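Local coordinates for protein putative alpha-N-acetylgalactosaminidase (Bacillus halodurans C-125, PDB 3CC1) that probably hydrolyses terminal alpha-linked N-acetylgalactosamine residues from glycans, using a TIM-barrel domain followed by a C-terminal beta sandwich, at residues E3-R6 and L10-P13; D245-L250 and K420-M425; Q252-C257 and F373-Q378; N347-R352 and V357-N362. All blocks are in the same frame, centred on the assembly; numbering follows the deposited sequence. Where two conformers were deposited one is given.

Interaction 1 of 4, residues E3-R6 and L10-P13; sequences EVNR and LTPP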
loop_
_atom_site.group_PDB
_atom_site.type_symbol
_atom_site.label_atom_id
_atom_site.label_comp_id
_atom_site.label_asym_id
_atom_site.label_seq_id
_atom_site.Cartn_x
_atom_site.Cartn_y
_atom_site.Cartn_z
ATOM N N GLU A 3 -26.041 5.511 -0.922
ATOM C CA GLU A 3 -26.532 6.182 -2.142
ATOM C C GLU A 3 -27.868 6.908 -2.027
ATOM O O GLU A 3 -28.505 7.201 -3.043
ATOM C CB GLU A 3 -26.664 5.142 -3.267
ATOM C CG GLU A 3 -25.347 4.523 -3.769
ATOM C CD GLU A 3 -25.557 3.639 -4.992
ATOM O OE1 GLU A 3 -26.699 3.566 -5.521
ATOM O OE2 GLU A 3 -24.578 3.007 -5.450
ATOM N N VAL A 4 -28.289 7.195 -0.801
ATOM C CA VAL A 4 -29.517 7.934 -0.541
ATOM C C VAL A 4 -29.228 9.232 0.198
ATOM O O VAL A 4 -28.247 9.356 0.905
ATOM C CB VAL A 4 -30.577 7.064 0.198
ATOM C CG1 VAL A 4 -30.974 5.875 -0.693
ATOM C CG2 VAL A 4 -30.092 6.613 1.635
ATOM N N ASN A 5 -30.105 10.211 0.028
ATOM C CA ASN A 5 -29.937 11.509 0.683
ATOM C C ASN A 5 -30.780 11.582 1.968
ATOM O O ASN A 5 -30.679 12.530 2.739
ATOM C CB ASN A 5 -30.344 12.636 -0.253
ATOM C CG ASN A 5 -31.839 12.656 -0.511
ATOM O OD1 ASN A 5 -32.378 11.711 -1.084
ATOM N ND2 ASN A 5 -32.515 13.716 -0.075
ATOM N N ARG A 6 -31.640 10.588 2.159
ATOM C CA ARG A 6 -32.477 10.510 3.347
ATOM C C ARG A 6 -32.365 9.182 4.033
ATOM O O ARG A 6 -32.450 8.104 3.431
ATOM C CB ARG A 6 -33.941 10.786 3.018
ATOM C CG ARG A 6 -34.317 12.231 3.240
ATOM C CD ARG A 6 -35.790 12.544 2.968
ATOM N NE ARG A 6 -35.894 13.905 2.416
ATOM C CZ ARG A 6 -35.890 15.043 3.126
ATOM N NH1 ARG A 6 -35.846 15.046 4.461
ATOM N NH2 ARG A 6 -35.951 16.203 2.478
ATOM N N LEU A 10 -34.516 11.936 7.373
ATOM C CA LEU A 10 -33.643 13.112 7.535
ATOM C C LEU A 10 -32.489 13.079 6.564
ATOM O O LEU A 10 -32.108 12.022 6.097
ATOM C CB LEU A 10 -33.106 13.210 8.953
ATOM C CG LEU A 10 -34.226 13.270 10.022
ATOM C CD1 LEU A 10 -33.664 13.195 11.415
ATOM C CD2 LEU A 10 -35.186 14.498 9.854
ATOM N N THR A 11 -31.965 14.264 6.279
ATOM C CA THR A 11 -30.837 14.448 5.419
ATOM C C THR A 11 -29.587 14.664 6.271
ATOM O O THR A 11 -29.664 14.715 7.499
ATOM C CB THR A 11 -31.074 15.644 4.493
ATOM O OG1 THR A 11 -31.162 16.827 5.289
ATOM C CG2 THR A 11 -32.361 15.441 3.656
ATOM N N PRO A 12 -28.419 14.699 5.639
ATOM C CA PRO A 12 -27.199 14.803 6.487
ATOM C C PRO A 12 -27.224 16.085 7.310
ATOM O O PRO A 12 -27.597 17.134 6.796
ATOM C CB PRO A 12 -26.062 14.823 5.477
ATOM C CG PRO A 12 -26.617 14.096 4.248
ATOM C CD PRO A 12 -28.119 14.298 4.250
ATOM N N PRO A 13 -26.870 16.001 8.601
ATOM C CA PRO A 13 -26.834 17.211 9.432
ATOM C C PRO A 13 -25.907 18.286 8.877
ATOM O O PRO A 13 -24.808 18.002 8.399
ATOM C CB PRO A 13 -26.311 16.686 10.789
ATOM C CG PRO A 13 -26.717 15.249 10.818
ATOM C CD PRO A 13 -26.586 14.780 9.390
#
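Asn-5 and Arg-6 meet Leu-10 and Thr-11 where the chain doubles back on itself, and the tight part is backbone. Two CA-H...O contacts run in opposite directions: Thr-11 CA lies 3.3 Å from Asn-5 O, and Arg-6 CA lies 3.2 Å from Leu-10 O. Asn-5 O is also packed by Pro-12 CD at 3.5 Å and by the Thr-11 methyl. It is buried with no conventional donor, so C-H groups surround it instead. Thr-11 has OG1 set between its backbone N and carbonyl carbon (chi1 64°), which sends the hydroxyl to Gln-342 OE1 and places CG2 beside Asn-5 and Arg-6. Gln-342, in helix 335-343, also takes Asn-5 ND2 on its backbone O and reaches Pro-12 O through NE2. This loop rests on that helix just before strand 14-17, the first strand of the parallel sheet of the TIM-barrel domain. The looser side belongs to the side chains of Arg-6 and Leu-10. The arginine chain, bent at chi3 (-146°), runs alongside Thr-11 and lays one guanidinium face over the methyl, with CZ 3.6 Å from Thr-11 CG2. Its NH1 bonds to Ala-9 O, which helps to hold the group in place, while NH2 comes near the like-charged Lys-343 NZ. Cutting this side chain back to an alanine is likely to uncover the Thr-11 methyl and leave Ala-9 O without this donor. Leu-10 is exposed and its CB points away from Arg-6; a bound diethylene glycol lies about 4 Å from its side chain. Met-392 of the second subunit packs on Asn-5 and Arg-6.

Interaction 2 of 4, residues D245-L250 and K420-M425; sequences DDWSLL and KPHQSM
Trp-247 and His-422 carry this contact alone, as a face-to-face stack. The imidazole lies over the five-membered ring of the indole with centroids 3.6 Å apart and planes only 6° from parallel. His-422 ND1 sits above the middle of the indole, 3.5 Å from Trp-247 CD2. The two ring nitrogens, Trp-247 NE1 and His-422 NE2, are 3.4 Å apart, but one lies over the other's face and the angle is too poor for a bond. His-422 CB continues the overlap, 4.0 Å from the centroid of the six-membered Trp-247 ring. Were the tryptophan an alanine, one face of the imidazole would probably lose its cover and a gap open between helix and turn. The extended first torsion of Trp-247 (chi1 173°, CG trans to the backbone N) carries the indole from the start of helix 247-262 toward the turn at 420-423. Asp-246 is the N-cap of that helix, its side chain accepting from Ser-248 N. His-422 occupies the third position of a type II turn, closed by Gln-423 N to Lys-420 O at 3.0 Å. Further out, Glu-300 OE2 meets His-422 ND1 and Asp-377 OD1 meets NE2, fixing the ring's rotation. With a carboxylate at each nitrogen, the imidazole is likely to be protonated, which would add a cation-pi component to its stack on the electron-rich indole.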
loop_
_atom_site.group_PDB
_atom_site.type_symbol
_atom_site.label_atom_id
_atom_site.label_comp_id
_atom_site.label_asym_id
_atom_site.label_seq_id
_atom_site.Cartn_x
_atom_site.Cartn_y
_atom_site.Cartn_z
ATOM N N ASP A 245 -7.109 20.951 9.068
ATOM C CA ASP A 245 -6.561 21.726 7.911
ATOM C C ASP A 245 -5.103 21.361 7.593
ATOM O O ASP A 245 -4.160 22.166 7.756
ATOM C CB ASP A 245 -6.730 23.251 8.116
ATOM C CG ASP A 245 -6.134 23.756 9.417
ATOM O OD1 ASP A 245 -6.214 23.062 10.466
ATOM O OD2 ASP A 245 -5.603 24.868 9.397
ATOM N N ASP A 246 -4.915 20.110 7.198
ATOM C CA ASP A 246 -3.631 19.663 6.667
ATOM C C ASP A 246 -3.861 18.791 5.466
ATOM O O ASP A 246 -4.710 17.902 5.481
ATOM C CB ASP A 246 -2.811 18.893 7.700
ATOM C CG ASP A 246 -1.384 18.612 7.213
ATOM O OD1 ASP A 246 -1.173 17.552 6.564
ATOM O OD2 ASP A 246 -0.470 19.434 7.506
ATOM N N TRP A 247 -3.132 19.081 4.402
ATOM C CA TRP A 247 -3.340 18.356 3.149
ATOM C C TRP A 247 -3.165 16.855 3.315
ATOM O O TRP A 247 -3.844 16.068 2.670
ATOM C CB TRP A 247 -2.417 18.852 2.040
ATOM C CG TRP A 247 -2.516 18.011 0.809
ATOM C CD1 TRP A 247 -1.567 17.199 0.306
ATOM C CD2 TRP A 247 -3.655 17.890 -0.060
ATOM N NE1 TRP A 247 -2.027 16.590 -0.839
ATOM C CE2 TRP A 247 -3.315 16.974 -1.073
ATOM C CE3 TRP A 247 -4.921 18.452 -0.072
ATOM C CZ2 TRP A 247 -4.190 16.629 -2.106
ATOM C CZ3 TRP A 247 -5.796 18.102 -1.118
ATOM C CH2 TRP A 247 -5.425 17.203 -2.098
ATOM N N SER A 248 -2.249 16.428 4.175
ATOM C CA SER A 248 -2.009 15.009 4.290
ATOM C C SER A 248 -3.265 14.269 4.768
ATOM O O SER A 248 -3.558 13.153 4.314
ATOM C CB SER A 248 -0.829 14.695 5.228
ATOM O OG SER A 248 -1.217 15.014 6.554
ATOM N N LEU A 249 -4.046 14.909 5.624
ATOM C CA LEU A 249 -5.317 14.308 6.070
ATOM C C LEU A 249 -6.394 14.342 4.978
ATOM O O LEU A 249 -7.202 13.407 4.832
ATOM C CB LEU A 249 -5.801 15.005 7.329
ATOM C CG LEU A 249 -4.805 14.961 8.518
ATOM C CD1 LEU A 249 -5.305 15.916 9.594
ATOM C CD2 LEU A 249 -4.723 13.541 9.012
ATOM N N LEU A 250 -6.459 15.446 4.241
ATOM C CA LEU A 250 -7.456 15.533 3.145
ATOM C C LEU A 250 -7.133 14.502 2.063
ATOM O O LEU A 250 -8.003 13.727 1.615
ATOM C CB LEU A 250 -7.511 16.967 2.583
ATOM C CG LEU A 250 -8.522 17.280 1.499
ATOM C CD1 LEU A 250 -9.944 16.714 1.765
ATOM C CD2 LEU A 250 -8.549 18.836 1.242
ATOM N N LYS A 420 -4.926 22.306 -11.465
ATOM C CA LYS A 420 -3.779 22.569 -10.580
ATOM C C LYS A 420 -3.659 21.498 -9.501
ATOM O O LYS A 420 -4.607 20.773 -9.221
ATOM C CB LYS A 420 -3.937 23.940 -9.929
ATOM C CG LYS A 420 -3.930 25.085 -10.909
ATOM C CD LYS A 420 -3.820 26.388 -10.172
ATOM C CE LYS A 420 -5.115 27.159 -10.168
ATOM N NZ LYS A 420 -5.254 27.882 -8.834
ATOM N N PRO A 421 -2.475 21.376 -8.884
ATOM C CA PRO A 421 -2.351 20.436 -7.784
ATOM C C PRO A 421 -3.380 20.691 -6.678
ATOM O O PRO A 421 -3.640 21.824 -6.321
ATOM C CB PRO A 421 -0.909 20.638 -7.294
ATOM C CG PRO A 421 -0.394 21.818 -7.996
ATOM C CD PRO A 421 -1.213 22.059 -9.199
ATOM N N HIS A 422 -4.026 19.616 -6.232
ATOM C CA HIS A 422 -5.028 19.666 -5.157
ATOM C C HIS A 422 -6.327 20.313 -5.577
ATOM O O HIS A 422 -7.195 20.511 -4.762
ATOM C CB HIS A 422 -4.502 20.393 -3.916
ATOM C CG HIS A 422 -3.173 19.908 -3.445
ATOM N ND1 HIS A 422 -2.585 20.378 -2.285
ATOM C CD2 HIS A 422 -2.316 18.987 -3.959
ATOM C CE1 HIS A 422 -1.403 19.799 -2.132
ATOM N NE2 HIS A 422 -1.213 18.958 -3.137
ATOM N N GLN A 423 -6.453 20.624 -6.861
ATOM C CA GLN A 423 -7.625 21.296 -7.374
ATOM C C GLN A 423 -8.631 20.286 -7.900
ATOM O O GLN A 423 -8.304 19.218 -8.424
ATOM C CB GLN A 423 -7.234 22.304 -8.458
ATOM C CG GLN A 423 -8.402 23.139 -8.955
ATOM C CD GLN A 423 -8.034 24.162 -9.989
ATOM O OE1 GLN A 423 -7.313 23.882 -10.917
ATOM N NE2 GLN A 423 -8.547 25.377 -9.829
ATOM N N SER A 424 -9.895 20.659 -7.804
ATOM C CA SER A 424 -10.956 19.805 -8.251
ATOM C C SER A 424 -11.988 20.628 -9.043
ATOM O O SER A 424 -11.945 21.853 -9.094
ATOM C CB SER A 424 -11.646 19.107 -7.092
ATOM O OG SER A 424 -12.189 20.049 -6.183
HETATM N N MSE A 425 -12.897 19.912 -9.672
HETATM C CA MSE A 425 -14.006 20.547 -10.345
HETATM C C MSE A 425 -15.272 19.771 -10.113
HETATM O O MSE A 425 -15.319 18.542 -10.331
HETATM C CB MSE A 425 -13.719 20.588 -11.826
HETATM C CG MSE A 425 -15.021 20.775 -12.568
HETATM SE SE MSE A 425 -15.341 22.691 -12.767
HETATM C CE MSE A 425 -14.381 22.353 -14.411
#

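Interaction 3 of 4, residues Q252-C257 and F373-Q378; sequences QMFERC and FNLHDQ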
loop_
_atom_site.group_PDB
_atom_site.type_symbol
_atom_site.label_atom_id
_atom_site.label_comp_id
_atom_site.label_asym_id
_atom_site.label_seq_id
_atom_site.Cartn_x
_atom_site.Cartn_y
_atom_site.Cartn_z
ATOM N N GLN A 252 -5.565 11.711 2.407
ATOM C CA GLN A 252 -5.874 10.352 2.882
ATOM C C GLN A 252 -7.350 10.058 2.942
ATOM O O GLN A 252 -7.766 8.911 2.754
ATOM C CB GLN A 252 -5.243 10.062 4.235
ATOM C CG GLN A 252 -3.723 10.075 4.250
ATOM C CD GLN A 252 -3.210 9.938 5.666
ATOM O OE1 GLN A 252 -3.207 8.846 6.212
ATOM N NE2 GLN A 252 -2.792 11.039 6.268
HETATM N N MSE A 253 -8.153 11.100 3.155
HETATM C CA MSE A 253 -9.621 10.944 3.237
HETATM C C MSE A 253 -10.176 10.345 1.955
HETATM O O MSE A 253 -11.140 9.597 1.999
HETATM C CB MSE A 253 -10.330 12.260 3.634
HETATM C CG MSE A 253 -11.755 12.052 4.239
HETATM SE SE MSE A 253 -11.753 10.941 5.823
HETATM C CE MSE A 253 -10.438 11.855 6.772
ATOM N N PHE A 254 -9.559 10.660 0.814
ATOM C CA PHE A 254 -10.040 10.160 -0.472
ATOM C C PHE A 254 -9.988 8.657 -0.509
ATOM O O PHE A 254 -10.988 8.012 -0.839
ATOM C CB PHE A 254 -9.336 10.821 -1.684
ATOM C CG PHE A 254 -9.846 12.196 -1.975
ATOM C CD1 PHE A 254 -9.365 13.294 -1.268
ATOM C CD2 PHE A 254 -10.841 12.403 -2.920
ATOM C CE1 PHE A 254 -9.870 14.557 -1.503
ATOM C CE2 PHE A 254 -11.343 13.638 -3.170
ATOM C CZ PHE A 254 -10.859 14.740 -2.480
ATOM N N GLU A 255 -8.859 8.082 -0.101
ATOM C CA GLU A 255 -8.743 6.618 -0.039
ATOM C C GLU A 255 -9.656 6.006 1.034
ATOM O O GLU A 255 -10.265 4.951 0.809
ATOM C CB GLU A 255 -7.308 6.173 0.226
ATOM C CG GLU A 255 -7.100 4.658 0.068
ATOM N N ARG A 256 -9.762 6.679 2.184
ATOM C CA ARG A 256 -10.585 6.177 3.290
ATOM C C ARG A 256 -12.056 6.151 2.884
ATOM O O ARG A 256 -12.769 5.197 3.175
ATOM C CB ARG A 256 -10.372 6.979 4.578
ATOM C CG ARG A 256 -8.957 6.961 5.198
ATOM C CD ARG A 256 -8.311 5.560 5.142
ATOM N NE ARG A 256 -9.126 4.561 5.829
ATOM C CZ ARG A 256 -9.054 3.233 5.666
ATOM N NH1 ARG A 256 -8.186 2.689 4.808
ATOM N NH2 ARG A 256 -9.861 2.441 6.384
ATOM N N CYS A 257 -12.484 7.164 2.142
ATOM C CA CYS A 257 -13.821 7.167 1.545
ATOM C C CYS A 257 -14.086 6.039 0.559
ATOM O O CYS A 257 -15.155 5.388 0.595
ATOM C CB CYS A 257 -14.126 8.477 0.855
ATOM S SG CYS A 257 -14.473 9.783 2.009
ATOM N N PHE A 373 -10.979 15.204 -9.364
ATOM C CA PHE A 373 -10.028 15.637 -8.370
ATOM C C PHE A 373 -8.593 15.360 -8.800
ATOM O O PHE A 373 -8.258 14.226 -9.135
ATOM C CB PHE A 373 -10.242 14.860 -7.041
ATOM C CG PHE A 373 -11.600 15.015 -6.418
ATOM C CD1 PHE A 373 -12.609 14.118 -6.716
ATOM C CD2 PHE A 373 -11.849 15.995 -5.480
ATOM C CE1 PHE A 373 -13.839 14.206 -6.096
ATOM C CE2 PHE A 373 -13.101 16.099 -4.866
ATOM C CZ PHE A 373 -14.082 15.188 -5.174
ATOM N N ASN A 374 -7.748 16.388 -8.796
ATOM C CA ASN A 374 -6.334 16.175 -8.928
ATOM C C ASN A 374 -5.691 16.166 -7.539
ATOM O O ASN A 374 -5.427 17.204 -6.970
ATOM C CB ASN A 374 -5.683 17.230 -9.811
ATOM C CG ASN A 374 -4.197 17.040 -9.892
ATOM O OD1 ASN A 374 -3.704 15.971 -9.548
ATOM N ND2 ASN A 374 -3.469 18.069 -10.332
ATOM N N LEU A 375 -5.391 14.971 -7.030
ATOM C CA LEU A 375 -4.791 14.796 -5.684
ATOM C C LEU A 375 -3.259 14.878 -5.718
ATOM O O LEU A 375 -2.594 14.748 -4.708
ATOM C CB LEU A 375 -5.201 13.454 -5.085
ATOM C CG LEU A 375 -6.692 13.215 -4.908
ATOM C CD1 LEU A 375 -6.843 11.907 -4.139
ATOM C CD2 LEU A 375 -7.341 14.427 -4.209
ATOM N N HIS A 376 -2.726 15.097 -6.897
ATOM C CA HIS A 376 -1.289 15.078 -7.113
ATOM C C HIS A 376 -0.677 16.423 -6.807
ATOM O O HIS A 376 -1.383 17.425 -6.711
ATOM C CB HIS A 376 -0.972 14.709 -8.572
ATOM C CG HIS A 376 0.305 13.955 -8.711
ATOM N ND1 HIS A 376 0.584 12.836 -7.944
ATOM C CD2 HIS A 376 1.390 14.164 -9.497
ATOM C CE1 HIS A 376 1.789 12.389 -8.262
ATOM N NE2 HIS A 376 2.294 13.173 -9.202
ATOM N N ASP A 377 0.651 16.461 -6.703
ATOM C CA ASP A 377 1.320 17.703 -6.323
ATOM C C ASP A 377 1.852 18.456 -7.531
ATOM O O ASP A 377 2.600 19.421 -7.397
ATOM C CB ASP A 377 2.456 17.464 -5.344
ATOM C CG ASP A 377 1.989 16.999 -3.974
ATOM O OD1 ASP A 377 0.838 17.258 -3.497
ATOM O OD2 ASP A 377 2.829 16.331 -3.353
ATOM N N GLN A 378 1.465 18.006 -8.709
ATOM C CA GLN A 378 1.693 18.767 -9.939
ATOM C C GLN A 378 0.389 18.752 -10.761
ATOM O O GLN A 378 -0.495 17.944 -10.497
ATOM C CB GLN A 378 2.890 18.230 -10.751
ATOM C CG GLN A 378 4.299 18.737 -10.251
#
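Phe-254, Phe-373 and Leu-375 all start out with CG beside the backbone N and anti to the carbonyl carbon. In Phe-254 this torsion (chi1 -77°) swings the ring from helix 247-262 toward the end of strand 368-374 and the loop after it, where it meets Phe-373 and Leu-375. The aromatic pair is T-shaped: the edge of Phe-254 points into the face of Phe-373, with centroids 4.7 Å apart and planes at 68°. Packing is close at that edge, with Phe-254 CE2 3.3 Å from Phe-373 CD2. Leu-375 comes at Phe-254 from another direction, over the ring face. Its CD2 stands 3.7 Å from the Phe-254 centroid in a CH-pi contact, and its other branch, CD1, touches Phe-254 CB at 3.7 Å. One phenyl ring is therefore held at its rim and on a face. Behind Leu-375 the backbone is fixed by Asn-374: OD1 accepts His-376 N at 3.0 Å, an Asx turn; separately, ND2 donates almost straight (177°) to Gln-378 O. Thr-303 and Leu-307 of helix 298-310 also pack on Phe-254, while Val-357 of the neighbouring strand touches both Phe-373 and Leu-375. The result is a buried apolar seam between a helix of the TIM-barrel domain and the antiparallel C-terminal sheet, the two-domain arrangement of the alpha-galactosidase family.

Interaction 4 of 4, residues N347-R352 and V357-N362; sequences NRFVYR and VAWAAN
Trp-359 offers one indole face to Phe-349, whose CB sits 4.0 Å from the centroid of the six-membered ring while its phenyl edge turns toward the five-membered ring, planes at 64°. The same phenyl edge meets Trp-359 NE1 and, at CE1, Val-357 CG1 (4.1 Å). Among the residues on the other side of the sheet, Tyr-351 carries Ala-358 CB over one face, 3.5 Å from its ring centroid. The Arg-348 guanidinium has Ala-360 CB over one face and, at its edge, Asn-362 OD1, bonded to NH1 at 3.1 Å and weakly to NH2. NH1 also donates to Leu-346 O, and NE makes a salt bridge to Glu-3 of the second subunit, to which Val-350 and Arg-352 add backbone bonds. The Arg-352 chain runs past Val-357 CG2, nearest at CD (3.8 Å), its NH1 and NH2 making salt bridges to Glu-258 and Asp-355. Paired backbone bonds join Arg-348 and Ala-360. Further along, Val-350 N (2.9 Å) and, weakly, Tyr-351 N (3.3 Å) share Ala-358 O, shifting the register by one. This is a classic beta bulge in an antiparallel hairpin, at the edge strand 345-353 of the C-terminal sheet.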
loop_
_atom_site.group_PDB
_atom_site.type_symbol
_atom_site.label_atom_id
_atom_site.label_comp_id
_atom_site.label_asym_id
_atom_site.label_seq_id
_atom_site.Cartn_x
_atom_site.Cartn_y
_atom_site.Cartn_z
ATOM N N ASN A 347 -24.964 8.125 -5.200
ATOM C CA ASN A 347 -23.620 8.632 -4.861
ATOM C C ASN A 347 -22.591 7.533 -4.894
ATOM O O ASN A 347 -22.737 6.515 -4.229
ATOM C CB ASN A 347 -23.644 9.300 -3.496
ATOM C CG ASN A 347 -24.720 10.344 -3.416
ATOM O OD1 ASN A 347 -25.893 10.004 -3.356
ATOM N ND2 ASN A 347 -24.331 11.629 -3.497
ATOM N N ARG A 348 -21.569 7.718 -5.716
ATOM C CA ARG A 348 -20.684 6.607 -6.063
ATOM C C ARG A 348 -19.305 7.030 -6.530
ATOM O O ARG A 348 -19.102 8.073 -7.169
ATOM C CB ARG A 348 -21.331 5.719 -7.131
ATOM C CG ARG A 348 -21.512 6.379 -8.501
ATOM C CD ARG A 348 -22.523 5.581 -9.310
ATOM N NE ARG A 348 -22.807 6.148 -10.622
ATOM C CZ ARG A 348 -23.614 7.161 -10.840
ATOM N NH1 ARG A 348 -24.202 7.791 -9.847
ATOM N NH2 ARG A 348 -23.817 7.569 -12.068
ATOM N N PHE A 349 -18.352 6.192 -6.155
ATOM C CA PHE A 349 -16.961 6.302 -6.574
ATOM C C PHE A 349 -16.861 5.828 -8.043
ATOM O O PHE A 349 -17.374 4.782 -8.365
ATOM C CB PHE A 349 -16.103 5.461 -5.621
ATOM C CG PHE A 349 -14.665 5.287 -6.058
ATOM C CD1 PHE A 349 -13.822 6.350 -6.152
ATOM C CD2 PHE A 349 -14.178 4.049 -6.364
ATOM C CE1 PHE A 349 -12.515 6.180 -6.555
ATOM C CE2 PHE A 349 -12.869 3.891 -6.763
ATOM C CZ PHE A 349 -12.049 4.977 -6.870
ATOM N N VAL A 350 -16.228 6.605 -8.932
ATOM C CA VAL A 350 -16.158 6.248 -10.374
ATOM C C VAL A 350 -14.788 5.669 -10.766
ATOM O O VAL A 350 -14.700 4.591 -11.362
ATOM C CB VAL A 350 -16.576 7.449 -11.282
ATOM C CG1 VAL A 350 -16.336 7.155 -12.747
ATOM C CG2 VAL A 350 -18.035 7.830 -11.005
ATOM N N TYR A 351 -13.718 6.364 -10.440
ATOM C CA TYR A 351 -12.403 5.889 -10.769
ATOM C C TYR A 351 -11.314 6.534 -9.928
ATOM O O TYR A 351 -11.465 7.593 -9.360
ATOM C CB TYR A 351 -12.080 6.028 -12.295
ATOM C CG TYR A 351 -11.776 7.427 -12.816
ATOM C CD1 TYR A 351 -10.655 8.135 -12.386
ATOM C CD2 TYR A 351 -12.563 8.006 -13.772
ATOM C CE1 TYR A 351 -10.374 9.401 -12.856
ATOM C CE2 TYR A 351 -12.264 9.277 -14.292
ATOM C CZ TYR A 351 -11.156 9.958 -13.833
ATOM O OH TYR A 351 -10.818 11.189 -14.351
ATOM N N ARG A 352 -10.230 5.806 -9.808
ATOM C CA ARG A 352 -9.000 6.407 -9.366
ATOM C C ARG A 352 -7.825 5.821 -10.119
ATOM O O ARG A 352 -7.665 4.598 -10.200
ATOM C CB ARG A 352 -8.804 6.181 -7.874
ATOM C CG ARG A 352 -7.470 6.710 -7.426
ATOM C CD ARG A 352 -7.442 6.787 -5.918
ATOM N NE ARG A 352 -6.267 7.503 -5.436
ATOM C CZ ARG A 352 -6.154 8.007 -4.210
ATOM N NH1 ARG A 352 -7.167 7.942 -3.374
ATOM N NH2 ARG A 352 -5.032 8.636 -3.855
ATOM N N VAL A 357 -8.973 11.266 -9.462
ATOM C CA VAL A 357 -10.118 10.640 -8.864
ATOM C C VAL A 357 -11.414 11.244 -9.397
ATOM O O VAL A 357 -11.503 12.443 -9.636
ATOM C CB VAL A 357 -10.105 10.790 -7.296
ATOM C CG1 VAL A 357 -11.299 10.071 -6.683
ATOM C CG2 VAL A 357 -8.765 10.305 -6.716
ATOM N N ALA A 358 -12.412 10.394 -9.582
ATOM C CA ALA A 358 -13.775 10.820 -10.031
ATOM C C ALA A 358 -14.837 10.185 -9.136
ATOM O O ALA A 358 -14.658 9.049 -8.678
ATOM C CB ALA A 358 -13.987 10.443 -11.528
ATOM N N TRP A 359 -15.857 10.969 -8.771
ATOM C CA TRP A 359 -17.047 10.493 -8.067
ATOM C C TRP A 359 -18.241 11.088 -8.849
ATOM O O TRP A 359 -18.076 12.071 -9.578
ATOM C CB TRP A 359 -17.131 10.995 -6.606
ATOM C CG TRP A 359 -16.207 10.327 -5.628
ATOM C CD1 TRP A 359 -14.840 10.417 -5.610
ATOM C CD2 TRP A 359 -16.560 9.529 -4.507
ATOM N NE1 TRP A 359 -14.335 9.683 -4.595
ATOM C CE2 TRP A 359 -15.362 9.128 -3.894
ATOM C CE3 TRP A 359 -17.765 9.105 -3.972
ATOM C CZ2 TRP A 359 -15.330 8.330 -2.774
ATOM C CZ3 TRP A 359 -17.743 8.306 -2.887
ATOM C CH2 TRP A 359 -16.522 7.923 -2.281
ATOM N N ALA A 360 -19.415 10.492 -8.684
ATOM C CA ALA A 360 -20.641 10.943 -9.340
ATOM C C ALA A 360 -21.883 10.786 -8.466
ATOM O O ALA A 360 -21.928 10.019 -7.478
ATOM C CB ALA A 360 -20.822 10.204 -10.676
ATOM N N ALA A 361 -22.914 11.523 -8.853
ATOM C CA ALA A 361 -24.241 11.372 -8.275
ATOM C C ALA A 361 -25.296 11.870 -9.246
ATOM O O ALA A 361 -24.998 12.489 -10.270
ATOM C CB ALA A 361 -24.372 12.113 -6.894
ATOM N N ASN A 362 -26.536 11.587 -8.891
ATOM C CA ASN A 362 -27.668 11.955 -9.702
ATOM C C ASN A 362 -28.598 12.860 -8.933
ATOM O O ASN A 362 -28.859 12.664 -7.749
ATOM C CB ASN A 362 -28.410 10.711 -10.194
ATOM C CG ASN A 362 -27.621 9.965 -11.266
ATOM O OD1 ASN A 362 -26.603 9.361 -10.996
ATOM N ND2 ASN A 362 -28.056 10.059 -12.465
#

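Overall arrangement
From the N terminus, interaction 1 closes first, a short loop of three residues just ahead of the first barrel strand. The other three form a nest without crossing. Interaction 2 spans the longest loop, from the start of helix 247-262 to the turn before strand 424-431. Within it interaction 3 joins the same helix to strand 368-374, and within that again interaction 4 is the local hairpin of strands 345-353 and 356-362. Interactions 2 and 3, centres about 7 Å apart, tie the barrel helix to the C-terminal sheet. Val-357 O bonds Phe-373 N, continuing the sheet from interaction 4 to interaction 3, while Glu-3 touches Asn-347, bringing interaction 1 against interaction 4.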